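Local coordinates for protein vinylacetyl-CoA Delta-isomerase (Nitrosopumilus maritimus SCM1, PDB 6VJR) that probably interconverts vinylacetyl-CoA and crotonyl-CoA and dehydrates 4-hydroxybutyryl-CoA, using FAD, a [4Fe-4S] cluster and an iron ion, at residues A[62-73]-A[133-143]. Numbering follows the deposited sequence. Where two conformers were deposited one is given.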
loop_
_atom_site.group_PDB
_atom_site.type_symbol
_atom_site.label_atom_id
_atom_site.label_comp_id
_atom_site.label_asym_id
_atom_site.label_seq_id
_atom_site.Cartn_x
_atom_site.Cartn_y
_atom_site.Cartn_z
ATOM N N ILE A 62 29.573 21.437 28.591
ATOM C CA ILE A 62 30.743 20.624 28.899
ATOM C C ILE A 62 32.042 21.455 28.887
ATOM O O ILE A 62 32.805 21.389 29.849
ATOM C CB ILE A 62 30.791 19.375 28.005
ATOM C CG1 ILE A 62 29.554 18.533 28.286
ATOM C CG2 ILE A 62 32.081 18.583 28.250
ATOM C CD1 ILE A 62 29.371 17.290 27.432
ATOM N N THR A 63 32.262 22.223 27.809
ATOM C CA THR A 63 33.465 22.984 27.552
ATOM C C THR A 63 33.252 24.478 27.763
ATOM O O THR A 63 34.251 25.214 27.841
ATOM C CB THR A 63 33.987 22.757 26.126
ATOM O OG1 THR A 63 32.902 23.006 25.224
ATOM C CG2 THR A 63 34.519 21.348 25.906
ATOM N N GLY A 64 31.987 24.947 27.774
ATOM C CA GLY A 64 31.733 26.378 27.821
ATOM C C GLY A 64 32.027 27.050 26.484
ATOM O O GLY A 64 32.181 28.254 26.424
ATOM N N LEU A 65 32.129 26.253 25.412
ATOM C CA LEU A 65 32.447 26.750 24.078
ATOM C C LEU A 65 31.209 26.705 23.206
ATOM O O LEU A 65 30.349 25.890 23.465
ATOM C CB LEU A 65 33.494 25.867 23.409
ATOM C CG LEU A 65 34.864 25.791 24.074
ATOM C CD1 LEU A 65 35.706 24.697 23.404
ATOM C CD2 LEU A 65 35.533 27.160 23.983
ATOM N N LYS A 66 31.182 27.577 22.174
ATOM C CA LYS A 66 30.315 27.379 21.044
ATOM C C LYS A 66 30.905 26.252 20.192
ATOM O O LYS A 66 32.072 26.347 19.773
ATOM C CB LYS A 66 30.200 28.678 20.242
ATOM C CG LYS A 66 29.159 28.599 19.149
ATOM C CD LYS A 66 27.814 29.127 19.657
ATOM C CE LYS A 66 27.607 30.604 19.424
ATOM N NZ LYS A 66 26.617 30.835 18.358
ATOM N N VAL A 67 30.108 25.196 19.962
ATOM C CA VAL A 67 30.581 24.016 19.258
ATOM C C VAL A 67 29.668 23.690 18.078
ATOM O O VAL A 67 28.502 24.035 18.054
ATOM C CB VAL A 67 30.710 22.775 20.170
ATOM C CG1 VAL A 67 31.589 23.081 21.381
ATOM C CG2 VAL A 67 29.358 22.279 20.656
ATOM N N ASN A 68 30.224 23.013 17.085
ATOM C CA ASN A 68 29.398 22.478 16.018
ATOM C C ASN A 68 28.334 21.567 16.645
ATOM O O ASN A 68 28.638 20.751 17.497
ATOM C CB ASN A 68 30.258 21.764 14.986
ATOM C CG ASN A 68 29.474 21.418 13.748
ATOM O OD1 ASN A 68 28.669 20.490 13.761
ATOM N ND2 ASN A 68 29.705 22.152 12.674
ATOM N N ARG A 69 27.084 21.690 16.176
ATOM C CA ARG A 69 25.984 20.905 16.742
ATOM C C ARG A 69 26.208 19.395 16.601
ATOM O O ARG A 69 25.754 18.644 17.444
ATOM C CB ARG A 69 24.614 21.343 16.214
ATOM C CG ARG A 69 23.447 20.607 16.854
ATOM C CD ARG A 69 22.152 21.232 16.451
ATOM N NE ARG A 69 21.998 22.658 16.730
ATOM C CZ ARG A 69 21.803 23.215 17.912
ATOM N NH1 ARG A 69 21.611 24.519 17.969
ATOM N NH2 ARG A 69 21.736 22.502 19.023
ATOM N N PHE A 70 26.991 18.952 15.623
ATOM C CA PHE A 70 27.328 17.538 15.524
ATOM C C PHE A 70 28.191 17.034 16.675
ATOM O O PHE A 70 28.260 15.827 16.901
ATOM C CB PHE A 70 28.005 17.202 14.196
ATOM C CG PHE A 70 27.052 17.205 13.024
ATOM C CD1 PHE A 70 26.147 16.166 12.863
ATOM C CD2 PHE A 70 27.030 18.235 12.110
ATOM C CE1 PHE A 70 25.293 16.135 11.771
ATOM C CE2 PHE A 70 26.171 18.211 11.027
ATOM C CZ PHE A 70 25.325 17.152 10.841
ATOM N N LEU A 71 28.804 17.940 17.453
ATOM C CA LEU A 71 29.660 17.537 18.574
ATOM C C LEU A 71 28.991 17.800 19.924
ATOM O O LEU A 71 29.630 17.667 20.984
ATOM C CB LEU A 71 30.968 18.328 18.471
ATOM C CG LEU A 71 31.870 18.001 17.278
ATOM C CD1 LEU A 71 32.977 19.043 17.103
ATOM C CD2 LEU A 71 32.435 16.625 17.475
ATOM N N HIS A 72 27.747 18.265 19.873
ATOM C CA HIS A 72 27.030 18.690 21.063
ATOM C C HIS A 72 26.259 17.546 21.713
ATOM O O HIS A 72 25.536 16.819 21.047
ATOM C CB HIS A 72 26.104 19.850 20.730
ATOM C CG HIS A 72 25.335 20.357 21.888
ATOM N ND1 HIS A 72 25.927 20.956 22.980
ATOM C CD2 HIS A 72 24.022 20.539 22.048
ATOM C CE1 HIS A 72 24.959 21.382 23.798
ATOM N NE2 HIS A 72 23.795 21.176 23.226
ATOM N N ILE A 73 26.413 17.436 23.039
ATOM C CA ILE A 73 25.692 16.476 23.857
ATOM C C ILE A 73 24.394 17.184 24.295
ATOM O O ILE A 73 24.401 18.213 24.966
ATOM C CB ILE A 73 26.506 15.991 25.057
ATOM C CG1 ILE A 73 27.874 15.362 24.691
ATOM C CG2 ILE A 73 25.657 15.076 25.910
ATOM C CD1 ILE A 73 27.838 14.126 23.847
ATOM N N VAL A 133 35.235 14.203 24.738
ATOM C CA VAL A 133 34.304 15.186 24.221
ATOM C C VAL A 133 34.946 16.571 24.253
ATOM O O VAL A 133 34.832 17.321 23.293
ATOM C CB VAL A 133 32.963 15.162 24.973
ATOM C CG1 VAL A 133 32.102 16.349 24.538
ATOM C CG2 VAL A 133 32.263 13.818 24.699
ATOM N N LYS A 134 35.590 16.914 25.366
ATOM C CA LYS A 134 36.237 18.213 25.464
ATOM C C LYS A 134 37.245 18.401 24.334
ATOM O O LYS A 134 37.254 19.431 23.665
ATOM C CB LYS A 134 36.893 18.336 26.831
ATOM C CG LYS A 134 37.828 19.515 26.908
ATOM C CD LYS A 134 38.391 19.730 28.299
ATOM C CE LYS A 134 39.303 20.901 28.376
ATOM N NZ LYS A 134 39.709 21.061 29.764
ATOM N N MET A 135 38.102 17.395 24.113
ATOM C CA MET A 135 39.083 17.455 23.037
ATOM C C MET A 135 38.389 17.714 21.693
ATOM O O MET A 135 38.718 18.668 21.001
ATOM C CB MET A 135 39.912 16.166 22.985
ATOM C CG MET A 135 40.939 16.125 21.864
ATOM S SD MET A 135 41.852 14.569 21.784
ATOM C CE MET A 135 40.644 13.420 21.110
ATOM N N VAL A 136 37.426 16.865 21.304
ATOM C CA VAL A 136 36.889 16.957 19.961
ATOM C C VAL A 136 36.084 18.242 19.767
ATOM O O VAL A 136 36.039 18.777 18.665
ATOM C CB VAL A 136 36.125 15.687 19.540
ATOM C CG1 VAL A 136 37.006 14.458 19.626
ATOM C CG2 VAL A 136 34.876 15.430 20.336
ATOM N N GLN A 137 35.434 18.711 20.825
ATOM C CA GLN A 137 34.751 20.001 20.806
ATOM C C GLN A 137 35.698 21.188 20.595
ATOM O O GLN A 137 35.392 22.108 19.842
ATOM C CB GLN A 137 33.928 20.197 22.072
ATOM C CG GLN A 137 32.627 19.398 22.078
ATOM C CD GLN A 137 31.691 19.787 23.211
ATOM O OE1 GLN A 137 32.026 20.586 24.119
ATOM N NE2 GLN A 137 30.529 19.152 23.167
ATOM N N GLN A 138 36.811 21.196 21.327
ATOM C CA GLN A 138 37.805 22.247 21.201
ATOM C C GLN A 138 38.387 22.301 19.790
ATOM O O GLN A 138 38.570 23.389 19.247
ATOM C CB GLN A 138 38.964 22.019 22.167
ATOM C CG GLN A 138 38.583 22.090 23.634
ATOM C CD GLN A 138 39.769 21.870 24.551
ATOM O OE1 GLN A 138 40.514 20.882 24.461
ATOM N NE2 GLN A 138 39.989 22.834 25.418
ATOM N N GLU A 139 38.678 21.134 19.215
ATOM C CA GLU A 139 39.362 21.033 17.937
ATOM C C GLU A 139 38.385 21.053 16.752
ATOM O O GLU A 139 38.808 21.349 15.642
ATOM C CB GLU A 139 40.256 19.796 17.936
ATOM C CG GLU A 139 41.318 19.842 19.027
ATOM C CD GLU A 139 42.331 18.710 19.055
ATOM O OE1 GLU A 139 43.075 18.577 20.072
ATOM O OE2 GLU A 139 42.378 17.947 18.070
ATOM N N ASN A 140 37.092 20.821 16.997
ATOM C CA ASN A 140 36.030 20.869 15.988
ATOM C C ASN A 140 36.200 19.777 14.935
ATOM O O ASN A 140 36.298 20.085 13.750
ATOM C CB ASN A 140 35.864 22.252 15.372
ATOM C CG ASN A 140 34.517 22.427 14.718
ATOM O OD1 ASN A 140 33.614 21.592 14.860
ATOM N ND2 ASN A 140 34.359 23.491 13.971
ATOM N N LEU A 141 36.234 18.512 15.391
ATOM C CA LEU A 141 36.598 17.354 14.575
ATOM C C LEU A 141 35.367 16.588 14.082
ATOM O O LEU A 141 34.253 16.766 14.575
ATOM C CB LEU A 141 37.524 16.435 15.386
ATOM C CG LEU A 141 38.776 17.140 15.921
ATOM C CD1 LEU A 141 39.708 16.162 16.630
ATOM C CD2 LEU A 141 39.510 17.886 14.816
ATOM N N VAL A 142 35.610 15.724 13.106
ATOM C CA VAL A 142 34.617 14.805 12.544
ATOM C C VAL A 142 34.841 13.429 13.164
ATOM O O VAL A 142 35.967 12.897 13.139
ATOM C CB VAL A 142 34.747 14.773 11.008
ATOM C CG1 VAL A 142 33.857 13.703 10.379
ATOM C CG2 VAL A 142 34.472 16.151 10.392
ATOM N N ILE A 143 33.742 12.870 13.709
ATOM C CA ILE A 143 33.783 11.622 14.455
ATOM C C ILE A 143 32.925 10.589 13.724
ATOM O O ILE A 143 31.750 10.828 13.491
ATOM C CB ILE A 143 33.230 11.822 15.871
ATOM C CG1 ILE A 143 33.803 13.066 16.592
ATOM C CG2 ILE A 143 33.393 10.531 16.685
ATOM C CD1 ILE A 143 35.301 13.084 16.745
HETATM O O HOH W 1 31.635 24.313 13.094
HETATM O O HOH W 2 33.164 22.581 17.738
HETATM O O HOH W 3 27.927 19.585 24.452
#
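Gln137 reaches from helix 125-139 into the curve of 62-73 and is gripped at both ends of its amide. With CG anti to its own carbonyl carbon (chi1 -76°) and the chain extended beyond, the carboxamide arrives between Thr63 and Leu71. Gln137 OE1 accepts from Thr63 OG1 at 2.8 Å, the hydroxyl lying 20° off the amide plane, and takes a second bond from Ser60 OG. Gln137 NE2 gives one hydrogen to Leu71 O at 2.8 Å, nearly straight at 166°; the other bond from NE2 goes to a water that also takes the backbone N of Ile73. Every polar atom of this buried amide therefore has a partner, and its rotation is fixed. Val67 lays CG1 against the amide carbon CD of Gln137 at 3.8 Å.

The contact seats the short 66-68 strand, paired antiparallel with 57-59, and the 3-10 turn after it on the last turns of the helix, within the HpaB-type N-terminal region. Asn68, the last residue of the strand, leads into it through an Asx turn, its OD1 accepting from Phe70 N. Leu71 then drives its forked end into the place where the helix stops: Leu71 CD1 sits 3.4 Å from Val136 O, while Leu71 CD2 packs on Ile143 CG1 at 3.9 Å, the two side chains at about a right angle. Asn140, the first residue beyond the helix, has positive phi, and its amide comes back toward the strand. Asn140 ND2 bonds chiefly to Ile2 O; a water also links it to Asn68 ND2. Thr63 CG2 rests 3.6 Å from Lys134 CA.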